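Local atomic coordinates of putative TetR-family transcriptional regulator (Bordetella parapertussis 12822, PDB entry 3CCY), a protein that probably acts as a TetR-family transcriptional regulator, a dimer that binds regulatory DNA through a predicted helix-turn-helix motif. Residues L62-M65 with L66-V70; S84-P87 with K88-F91; T104-D107 with R108-M112; A186-T189 with V190-L194. All coordinates share one frame; numbering follows the deposited sequence. Where two conformers were deposited one is given.

Interaction 1 (L62-M65 with L66-V70)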
loop_
_atom_site.group_PDB
_atom_site.type_symbol
_atom_site.label_atom_id
_atom_site.label_comp_id
_atom_site.label_asym_id
_atom_site.label_seq_id
_atom_site.Cartn_x
_atom_site.Cartn_y
_atom_site.Cartn_z
ATOM N N LEU A 62 4.881 -15.269 13.879
ATOM C CA LEU A 62 4.823 -14.499 12.646
ATOM C C LEU A 62 5.260 -15.303 11.419
ATOM O O LEU A 62 4.582 -15.281 10.391
ATOM C CB LEU A 62 5.636 -13.192 12.754
ATOM C CG LEU A 62 5.701 -12.267 11.526
ATOM C CD1 LEU A 62 4.331 -11.742 11.105
ATOM C CD2 LEU A 62 6.632 -11.100 11.727
ATOM N N ARG A 63 6.388 -16.000 11.523
ATOM C CA ARG A 63 6.943 -16.725 10.388
ATOM C C ARG A 63 5.949 -17.780 9.912
ATOM O O ARG A 63 5.699 -17.894 8.713
ATOM C CB ARG A 63 8.311 -17.342 10.729
ATOM C CG ARG A 63 8.977 -18.104 9.569
ATOM C CD ARG A 63 10.241 -18.847 10.001
ATOM N NE ARG A 63 9.997 -19.855 11.038
ATOM C CZ ARG A 63 10.494 -19.821 12.281
ATOM N NH1 ARG A 63 10.209 -20.800 13.132
ATOM N NH2 ARG A 63 11.274 -18.822 12.686
ATOM N N ASP A 64 5.363 -18.510 10.859
ATOM C CA ASP A 64 4.361 -19.532 10.548
ATOM C C ASP A 64 3.108 -18.983 9.849
ATOM O O ASP A 64 2.712 -19.499 8.793
ATOM C CB ASP A 64 4.018 -20.344 11.808
ATOM C CG ASP A 64 2.959 -21.409 11.563
ATOM O OD1 ASP A 64 3.318 -22.604 11.558
ATOM O OD2 ASP A 64 1.767 -21.058 11.391
HETATM N N MSE A 65 2.497 -17.924 10.376
HETATM C CA MSE A 65 1.280 -17.397 9.723
HETATM C C MSE A 65 1.542 -16.806 8.336
HETATM O O MSE A 65 0.670 -16.840 7.465
HETATM C CB MSE A 65 0.552 -16.367 10.596
HETATM C CG MSE A 65 1.090 -14.970 10.473
HETATM SE SE MSE A 65 0.179 -13.636 11.532
HETATM C CE MSE A 65 0.238 -14.446 13.273
ATOM N N LEU A 66 2.726 -16.241 8.145
ATOM C CA LEU A 66 3.099 -15.712 6.855
ATOM C C LEU A 66 3.362 -16.843 5.868
ATOM O O LEU A 66 2.980 -16.770 4.713
ATOM C CB LEU A 66 4.321 -14.810 6.996
ATOM C CG LEU A 66 4.060 -13.490 7.739
ATOM C CD1 LEU A 66 5.182 -12.493 7.488
ATOM C CD2 LEU A 66 2.715 -12.882 7.325
ATOM N N THR A 67 4.003 -17.893 6.351
ATOM C CA THR A 67 4.364 -19.022 5.497
ATOM C C THR A 67 3.120 -19.765 5.007
ATOM O O THR A 67 2.978 -20.045 3.809
ATOM C CB THR A 67 5.331 -19.980 6.223
ATOM O OG1 THR A 67 6.550 -19.283 6.510
ATOM C CG2 THR A 67 5.657 -21.186 5.375
ATOM N N THR A 68 2.213 -20.073 5.922
ATOM C CA THR A 68 1.041 -20.823 5.537
ATOM C C THR A 68 0.165 -19.961 4.631
ATOM O O THR A 68 -0.446 -20.465 3.701
ATOM C CB THR A 68 0.252 -21.396 6.742
ATOM O OG1 THR A 68 -0.507 -20.357 7.372
ATOM C CG2 THR A 68 1.197 -22.064 7.752
ATOM N N HIS A 69 0.143 -18.655 4.869
ATOM C CA HIS A 69 -0.670 -17.781 4.064
ATOM C C HIS A 69 -0.185 -17.622 2.609
ATOM O O HIS A 69 -1.008 -17.648 1.673
ATOM C CB HIS A 69 -0.758 -16.402 4.710
ATOM C CG HIS A 69 -1.642 -15.466 3.965
ATOM N ND1 HIS A 69 -3.014 -15.524 4.050
ATOM C CD2 HIS A 69 -1.357 -14.454 3.112
ATOM C CE1 HIS A 69 -3.535 -14.584 3.285
ATOM N NE2 HIS A 69 -2.552 -13.932 2.697
ATOM N N VAL A 70 1.112 -17.395 2.416
ATOM C CA VAL A 70 1.653 -17.280 1.053
ATOM C C VAL A 70 1.639 -18.654 0.366
ATOM O O VAL A 70 1.349 -18.729 -0.825
ATOM C CB VAL A 70 3.052 -16.571 0.971
ATOM C CG1 VAL A 70 4.170 -17.430 1.485
ATOM C CG2 VAL A 70 3.357 -16.088 -0.492
HETATM O O HOH W 1 -0.730 -20.770 10.264
#
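The flat carbonyl group of Arg63 receives two donors from Thr67, from opposite sides of its plane: Thr67 OG1 sits 2.7 Å from Arg63 O and well above the plane, 40° out of it, while Thr67 N, 2.9 Å from the same oxygen, is only tilted from it. This is an alpha-helical i to i+4 threonine hydroxyl-to-carbonyl hydrogen bond beside the backbone one, on helix 58-81, the long helix that follows the predicted helix-turn-helix and, as in other TetR-family proteins, runs on into the C-terminal domain. With chi1 at -63°, the hydroxyl lies beside its own backbone N, and the two can share one acceptor. The next residue, Asp64, meets Thr68 one turn on, through one carboxylate oxygen. A water donates to Asp64 OD2 at 2.8 Å and stands 2.9 Å from Thr68 OG1, while the methyl Thr68 CG2 lies 3.8 Å from Asp64 OD2. The other oxygen, OD1, has a long, weak ion pair with Arg16, and the guanidinium of Arg63 reaches Gln123.

The inward face is apolar. Leu62 and Leu66 both rest on Val111 of helix 87-115, and selenomethionine Met65 adds Ile20, Ala23 and Ala24 of helix 15-29 to its neighbours. The leucines meet branch to branch, Leu62 CD1 lying 3.8 Å from Leu66 CD1, and Leu66 CD2 is turned toward Met65 CG at 4.1 Å.

Interaction 2 (S84-P87 with K88-F91); sequences SNEP and KTRF
Arg90 and Pro87 cross at a slant where helix 87-115 begins, and the way the arginine folds back over the preceding loop organises the contact. Its chain bends at chi3 (-52°), which carries the guanidinium away from the helix body and lays it against the backbone of residues 84-87. One face of the group looks onto Pro87 CA, displaced toward the rim, with Glu86 O on the same face; Arg90 NH2 comes 3.8 Å from Pro87 CG. The carbonyls of Ser84 and Asn85 are met at the edge instead. Ser84 O lies in the guanidinium plane and takes a nearly straight bond from Arg90 NH1 (3.2 Å, 165°), although the donor stands well above the plane of that carbonyl. Asn85 O is nearer to Arg90 NH1, at 2.8 Å, but the N-H is so bent away that the bond is weak.

Ser84 holds the loop from another direction. Its OG accepts from Glu86 N at 3.2 Å, an ST turn leading into the N-cap residue Glu86, and Ser84 OG also packs against the methyl Thr89 CG2 at 3.4 Å. Ser84 CB meanwhile lies 3.7 Å from Arg90 CG, alongside the root of the arginine chain. Farther out, Lys88 forms a salt bridge to Asp195 and touches Leu198 of the second subunit.

Arg90 thus ties Ser84 O, and more weakly Asn85 O, to the first turn of the helix, while its NH2 bonds Gln144 of helix 122-145. With no carboxylate among these partners, carbonyl dipoles at the guanidinium edge would probably stabilise its positive charge.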
loop_
_atom_site.group_PDB
_atom_site.type_symbol
_atom_site.label_atom_id
_atom_site.label_comp_id
_atom_site.label_asym_id
_atom_site.label_seq_id
_atom_site.Cartn_x
_atom_site.Cartn_y
_atom_site.Cartn_z
ATOM N N SER A 84 -8.604 -22.665 -16.458
ATOM C CA SER A 84 -9.189 -22.135 -17.706
ATOM C C SER A 84 -8.227 -22.229 -18.876
ATOM O O SER A 84 -7.001 -22.290 -18.704
ATOM C CB SER A 84 -9.696 -20.697 -17.557
ATOM O OG SER A 84 -10.351 -20.272 -18.751
ATOM N N ASN A 85 -8.814 -22.260 -20.068
ATOM C CA ASN A 85 -8.063 -22.282 -21.311
ATOM C C ASN A 85 -7.669 -20.842 -21.676
ATOM O O ASN A 85 -6.555 -20.591 -22.140
ATOM C CB ASN A 85 -8.927 -22.909 -22.414
ATOM C CG ASN A 85 -8.155 -23.864 -23.290
ATOM O OD1 ASN A 85 -7.108 -23.509 -23.858
ATOM N ND2 ASN A 85 -8.674 -25.093 -23.426
ATOM N N GLU A 86 -8.584 -19.910 -21.428
ATOM C CA GLU A 86 -8.494 -18.560 -21.956
ATOM C C GLU A 86 -7.679 -17.619 -21.063
ATOM O O GLU A 86 -7.954 -17.515 -19.870
ATOM C CB GLU A 86 -9.900 -17.977 -22.141
ATOM C CG GLU A 86 -10.813 -18.760 -23.086
ATOM C CD GLU A 86 -11.979 -17.915 -23.600
ATOM O OE1 GLU A 86 -13.140 -18.164 -23.174
ATOM O OE2 GLU A 86 -11.732 -16.994 -24.427
ATOM N N PRO A 87 -6.672 -16.928 -21.639
ATOM C CA PRO A 87 -5.931 -15.936 -20.845
ATOM C C PRO A 87 -6.780 -14.853 -20.154
ATOM O O PRO A 87 -6.465 -14.492 -19.024
ATOM C CB PRO A 87 -4.944 -15.333 -21.855
ATOM C CG PRO A 87 -4.726 -16.427 -22.852
ATOM C CD PRO A 87 -6.106 -17.063 -22.996
ATOM N N LYS A 88 -7.828 -14.324 -20.792
ATOM C CA LYS A 88 -8.557 -13.214 -20.148
ATOM C C LYS A 88 -9.320 -13.711 -18.925
ATOM O O LYS A 88 -9.362 -13.022 -17.891
ATOM C CB LYS A 88 -9.464 -12.408 -21.100
ATOM C CG LYS A 88 -9.800 -10.980 -20.537
ATOM C CD LYS A 88 -10.305 -9.946 -21.589
ATOM C CE LYS A 88 -11.001 -8.747 -20.893
ATOM N NZ LYS A 88 -11.043 -7.429 -21.684
ATOM N N THR A 89 -9.861 -14.919 -19.035
ATOM C CA THR A 89 -10.558 -15.552 -17.915
ATOM C C THR A 89 -9.621 -15.841 -16.741
ATOM O O THR A 89 -9.973 -15.523 -15.609
ATOM C CB THR A 89 -11.292 -16.833 -18.387
ATOM O OG1 THR A 89 -12.341 -16.437 -19.289
ATOM C CG2 THR A 89 -11.910 -17.623 -17.210
ATOM N N ARG A 90 -8.458 -16.468 -17.023
ATOM C CA ARG A 90 -7.468 -16.816 -15.991
ATOM C C ARG A 90 -7.070 -15.589 -15.219
ATOM O O ARG A 90 -6.951 -15.654 -13.996
ATOM C CB ARG A 90 -6.222 -17.499 -16.581
ATOM C CG ARG A 90 -6.441 -19.010 -16.956
ATOM C CD ARG A 90 -5.110 -19.810 -17.114
ATOM N NE ARG A 90 -4.204 -19.130 -18.024
ATOM C CZ ARG A 90 -4.129 -19.339 -19.339
ATOM N NH1 ARG A 90 -4.878 -20.248 -19.929
ATOM N NH2 ARG A 90 -3.280 -18.621 -20.052
ATOM N N PHE A 91 -6.850 -14.467 -15.918
ATOM C CA PHE A 91 -6.433 -13.234 -15.274
ATOM C C PHE A 91 -7.519 -12.746 -14.310
ATOM O O PHE A 91 -7.224 -12.452 -13.147
ATOM C CB PHE A 91 -6.052 -12.115 -16.267
ATOM C CG PHE A 91 -5.632 -10.817 -15.592
ATOM C CD1 PHE A 91 -4.463 -10.745 -14.827
ATOM C CD2 PHE A 91 -6.405 -9.665 -15.713
ATOM C CE1 PHE A 91 -4.098 -9.542 -14.189
ATOM C CE2 PHE A 91 -6.067 -8.476 -15.085
ATOM C CZ PHE A 91 -4.898 -8.403 -14.305
#

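Interaction 3 (T104-D107 with R108-M112); sequences TSRD and RHVVM
Over one face of the Arg106 guanidinium sits the methyl Val110 CG2, offset toward the rim and 3.9 Å from Arg106 NH1. The pair lies one turn apart on helix 87-115, a long helix of the TetR C-terminal domain. Arg106 reaches this place with its chain extended from CG to NE, while CG stands opposite the backbone N (chi1 -170°). Val110 N bonds Arg106 O at 2.7 Å, and Val110 CG2 crowds the same oxygen at 3.2 Å. Similar packing recurs along the turn: His109 CB lies 3.2 Å from Ser105 O, and Val111 CG2 lies 3.3 Å from Asp107 O.

What fixes the arginine lies in the next shell. NE bonds the hydroxyl of Tyr102 on the same helix and NH2 the carbonyl of Tyr171, so two polar partners hold the plane that the valine methyl packs against. Arg108 lies against Ile20 and Ala24 of helix 15-29 and against His69 of helix 58-81. Side chains of this turn therefore join the C-terminal domain to the first helix of the DNA-binding part. Asp107 adds a charged link to that first helix, a salt bridge from its OD1 to NH1 of Arg29.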
loop_
_atom_site.group_PDB
_atom_site.type_symbol
_atom_site.label_atom_id
_atom_site.label_comp_id
_atom_site.label_asym_id
_atom_site.label_seq_id
_atom_site.Cartn_x
_atom_site.Cartn_y
_atom_site.Cartn_z
ATOM N N THR A 104 -11.928 -13.246 3.205
ATOM C CA THR A 104 -11.929 -14.327 4.185
ATOM C C THR A 104 -10.813 -14.162 5.216
ATOM O O THR A 104 -11.056 -14.339 6.391
ATOM C CB THR A 104 -11.921 -15.727 3.520
ATOM O OG1 THR A 104 -10.782 -15.852 2.689
ATOM C CG2 THR A 104 -13.132 -15.894 2.644
ATOM N N SER A 105 -9.630 -13.755 4.767
ATOM C CA SER A 105 -8.405 -13.781 5.573
ATOM C C SER A 105 -7.750 -12.410 5.713
ATOM O O SER A 105 -6.528 -12.300 5.601
ATOM C CB SER A 105 -7.388 -14.746 4.939
ATOM O OG SER A 105 -7.671 -16.082 5.294
ATOM N N ARG A 106 -8.551 -11.382 5.975
ATOM C CA ARG A 106 -8.062 -9.999 6.010
ATOM C C ARG A 106 -6.825 -9.804 6.914
ATOM O O ARG A 106 -5.794 -9.256 6.474
ATOM C CB ARG A 106 -9.173 -9.029 6.435
ATOM C CG ARG A 106 -8.725 -7.569 6.240
ATOM C CD ARG A 106 -9.744 -6.508 6.673
ATOM N NE ARG A 106 -9.152 -5.188 6.422
ATOM C CZ ARG A 106 -8.343 -4.571 7.279
ATOM N NH1 ARG A 106 -8.067 -5.122 8.457
ATOM N NH2 ARG A 106 -7.814 -3.398 6.972
ATOM N N ASP A 107 -6.938 -10.241 8.170
ATOM C CA ASP A 107 -5.849 -10.104 9.129
ATOM C C ASP A 107 -4.517 -10.669 8.639
ATOM O O ASP A 107 -3.504 -9.983 8.692
ATOM C CB ASP A 107 -6.217 -10.777 10.453
ATOM C CG ASP A 107 -7.264 -10.017 11.219
ATOM O OD1 ASP A 107 -7.462 -8.810 10.939
ATOM O OD2 ASP A 107 -7.895 -10.635 12.104
ATOM N N ARG A 108 -4.517 -11.942 8.234
ATOM C CA ARG A 108 -3.291 -12.599 7.751
ATOM C C ARG A 108 -2.801 -11.925 6.457
ATOM O O ARG A 108 -1.607 -11.793 6.242
ATOM C CB ARG A 108 -3.500 -14.116 7.559
ATOM C CG ARG A 108 -3.477 -14.985 8.866
ATOM C CD ARG A 108 -3.736 -16.448 8.503
ATOM N NE ARG A 108 -3.967 -17.381 9.622
ATOM C CZ ARG A 108 -5.052 -17.399 10.409
ATOM N NH1 ARG A 108 -5.162 -18.296 11.377
ATOM N NH2 ARG A 108 -6.020 -16.510 10.256
ATOM N N HIS A 109 -3.738 -11.460 5.631
ATOM C CA HIS A 109 -3.428 -10.694 4.403
ATOM C C HIS A 109 -2.696 -9.383 4.738
ATOM O O HIS A 109 -1.584 -9.122 4.268
ATOM C CB HIS A 109 -4.746 -10.407 3.676
ATOM C CG HIS A 109 -4.611 -10.098 2.216
ATOM N ND1 HIS A 109 -4.477 -8.808 1.736
ATOM C CD2 HIS A 109 -4.646 -10.908 1.126
ATOM C CE1 HIS A 109 -4.423 -8.843 0.412
ATOM N NE2 HIS A 109 -4.533 -10.104 0.016
ATOM N N VAL A 110 -3.314 -8.557 5.576
ATOM C CA VAL A 110 -2.678 -7.322 6.040
ATOM C C VAL A 110 -1.267 -7.613 6.587
ATOM O O VAL A 110 -0.303 -6.929 6.214
ATOM C CB VAL A 110 -3.541 -6.573 7.103
ATOM C CG1 VAL A 110 -2.790 -5.359 7.675
ATOM C CG2 VAL A 110 -4.876 -6.152 6.521
ATOM N N VAL A 111 -1.145 -8.645 7.434
ATOM C CA VAL A 111 0.157 -9.011 8.035
ATOM C C VAL A 111 1.219 -9.373 6.952
ATOM O O VAL A 111 2.392 -8.989 7.093
ATOM C CB VAL A 111 0.013 -10.094 9.171
ATOM C CG1 VAL A 111 1.366 -10.568 9.659
ATOM C CG2 VAL A 111 -0.747 -9.536 10.372
HETATM N N MSE A 112 0.808 -10.089 5.895
HETATM C CA MSE A 112 1.700 -10.352 4.769
HETATM C C MSE A 112 2.173 -9.023 4.168
HETATM O O MSE A 112 3.380 -8.743 4.148
HETATM C CB MSE A 112 1.020 -11.229 3.704
HETATM C CG MSE A 112 1.965 -11.805 2.622
HETATM SE SE MSE A 112 3.401 -12.992 3.284
HETATM C CE MSE A 112 4.810 -11.661 3.552
#

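Interaction 4 (A186-T189 with V190-L194); sequences AERT and VQLFL
A bend at chi2 (71°) turns the Arg188 chain to one side after CG, while Gln191 (chi1 -68°) keeps CG beside its own backbone N and stretches its amide back along the helix. The two polar ends do not bond each other directly. A water lies between them, in the plane of the guanidinium, accepting from Arg188 NH1 at 3.2 Å and donating to Gln191 OE1 at 2.8 Å. The Gln191 chain runs close over the preceding turn, with its CG 3.1 Å from Glu187 O and its NE2 4.0 Å from Glu187 CB.

All this lies on helix 182-195, which with helix 153-168 faces the second subunit, consistent with the helical dimer interface of TetR proteins. Arg188 NE makes a salt bridge to Asp159 of the second subunit, and the Phe193 ring meets Tyr197 of the second subunit with planes nearly parallel. Within the chain, Phe193 also packs edge-to-face with Phe163, Thr189 OG1 bonds Leu185 O, and Glu187 pairs with Lys96.

Arg188 therefore gives NE to Asp159 of the second subunit and NH1 to a water shared with its own helix, while its NH2 is hydrogen-bonded as well. Of these partners, the carboxylate of the second subunit would be expected to offset the arginine charge where the two subunits meet.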
loop_
_atom_site.group_PDB
_atom_site.type_symbol
_atom_site.label_atom_id
_atom_site.label_comp_id
_atom_site.label_asym_id
_atom_site.label_seq_id
_atom_site.Cartn_x
_atom_site.Cartn_y
_atom_site.Cartn_z
ATOM N N ALA A 186 -13.327 -7.002 -8.049
ATOM C CA ALA A 186 -12.375 -7.685 -8.917
ATOM C C ALA A 186 -12.704 -7.402 -10.376
ATOM O O ALA A 186 -11.797 -7.041 -11.138
ATOM C CB ALA A 186 -12.382 -9.253 -8.667
ATOM N N GLU A 187 -13.983 -7.564 -10.751
ATOM C CA GLU A 187 -14.453 -7.268 -12.128
ATOM C C GLU A 187 -14.177 -5.849 -12.557
ATOM O O GLU A 187 -13.720 -5.605 -13.688
ATOM C CB GLU A 187 -15.928 -7.618 -12.303
ATOM C CG GLU A 187 -16.104 -9.132 -12.143
ATOM C CD GLU A 187 -17.521 -9.655 -12.235
ATOM O OE1 GLU A 187 -18.464 -8.887 -11.929
ATOM O OE2 GLU A 187 -17.680 -10.864 -12.587
ATOM N N ARG A 188 -14.470 -4.916 -11.646
ATOM C CA ARG A 188 -14.171 -3.498 -11.833
ATOM C C ARG A 188 -12.669 -3.236 -12.021
ATOM O O ARG A 188 -12.283 -2.517 -12.936
ATOM C CB ARG A 188 -14.603 -2.703 -10.605
ATOM C CG ARG A 188 -14.526 -1.139 -10.814
ATOM C CD ARG A 188 -15.610 -0.734 -11.753
ATOM N NE ARG A 188 -15.840 0.713 -11.812
ATOM C CZ ARG A 188 -16.875 1.250 -12.450
ATOM N NH1 ARG A 188 -17.753 0.451 -13.043
ATOM N NH2 ARG A 188 -17.028 2.553 -12.507
ATOM N N THR A 189 -11.852 -3.736 -11.094
ATOM C CA THR A 189 -10.374 -3.651 -11.172
ATOM C C THR A 189 -9.820 -4.137 -12.538
ATOM O O THR A 189 -9.016 -3.464 -13.196
ATOM C CB THR A 189 -9.748 -4.463 -10.035
ATOM O OG1 THR A 189 -10.222 -3.923 -8.793
ATOM C CG2 THR A 189 -8.205 -4.419 -10.084
ATOM N N VAL A 190 -10.285 -5.283 -12.972
ATOM C CA VAL A 190 -9.895 -5.804 -14.280
ATOM C C VAL A 190 -10.395 -4.990 -15.472
ATOM O O VAL A 190 -9.618 -4.733 -16.404
ATOM C CB VAL A 190 -10.334 -7.281 -14.417
ATOM C CG1 VAL A 190 -10.073 -7.818 -15.831
ATOM C CG2 VAL A 190 -9.577 -8.128 -13.398
ATOM N N GLN A 191 -11.680 -4.607 -15.474
ATOM C CA GLN A 191 -12.203 -3.745 -16.557
ATOM C C GLN A 191 -11.346 -2.442 -16.655
ATOM O O GLN A 191 -10.957 -2.020 -17.743
ATOM C CB GLN A 191 -13.718 -3.389 -16.315
ATOM C CG GLN A 191 -14.698 -4.618 -16.442
ATOM C CD GLN A 191 -16.077 -4.409 -15.705
ATOM O OE1 GLN A 191 -16.412 -3.282 -15.237
ATOM N NE2 GLN A 191 -16.859 -5.514 -15.580
ATOM N N LEU A 192 -11.103 -1.796 -15.511
ATOM C CA LEU A 192 -10.335 -0.553 -15.475
ATOM C C LEU A 192 -8.908 -0.782 -15.988
ATOM O O LEU A 192 -8.436 -0.048 -16.894
ATOM C CB LEU A 192 -10.286 0.013 -14.044
ATOM C CG LEU A 192 -11.549 0.636 -13.425
ATOM C CD1 LEU A 192 -11.414 0.659 -11.884
ATOM C CD2 LEU A 192 -11.750 2.067 -13.933
ATOM N N PHE A 193 -8.221 -1.762 -15.400
ATOM C CA PHE A 193 -6.802 -2.031 -15.734
ATOM C C PHE A 193 -6.640 -2.439 -17.209
ATOM O O PHE A 193 -5.790 -1.909 -17.885
ATOM C CB PHE A 193 -6.153 -3.104 -14.827
ATOM C CG PHE A 193 -4.650 -3.247 -15.071
ATOM C CD1 PHE A 193 -3.772 -2.271 -14.622
ATOM C CD2 PHE A 193 -4.145 -4.311 -15.800
ATOM C CE1 PHE A 193 -2.387 -2.361 -14.874
ATOM C CE2 PHE A 193 -2.768 -4.401 -16.051
ATOM C CZ PHE A 193 -1.910 -3.419 -15.585
ATOM N N LEU A 194 -7.469 -3.367 -17.697
ATOM C CA LEU A 194 -7.352 -3.860 -19.077
ATOM C C LEU A 194 -7.894 -2.910 -20.146
ATOM O O LEU A 194 -7.293 -2.745 -21.204
ATOM C CB LEU A 194 -8.044 -5.235 -19.233
ATOM C CG LEU A 194 -7.395 -6.381 -18.439
ATOM C CD1 LEU A 194 -8.013 -7.693 -18.891
ATOM C CD2 LEU A 194 -5.857 -6.446 -18.562
HETATM O O HOH W 2 -17.951 -2.745 -12.944
#

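The four contacts fall into two touching pairs; interaction 1 lies on the opposite side of the chain's centre from interactions 2 and 4, with interaction 3 near the centre. Interactions 1 and 3 have centres about 10 Å apart: Leu62 CD1 lies 3.5 Å from Val111 CG1, and Leu66 CD2 3.6 Å from the same methyl, which packs helix 58-81 on helix 87-115 close to the DNA-binding part. Interactions 2 and 4, centres about 14 Å apart, meet through Lys88 CE and Leu194 CD1 at 3.7 Å, near the dimer interface. Interactions 1 and 4 are about 29 Å apart centre to centre. Helix 87-115 connects the pairs, carrying interaction 2 at its start and interaction 3 nearer its far end.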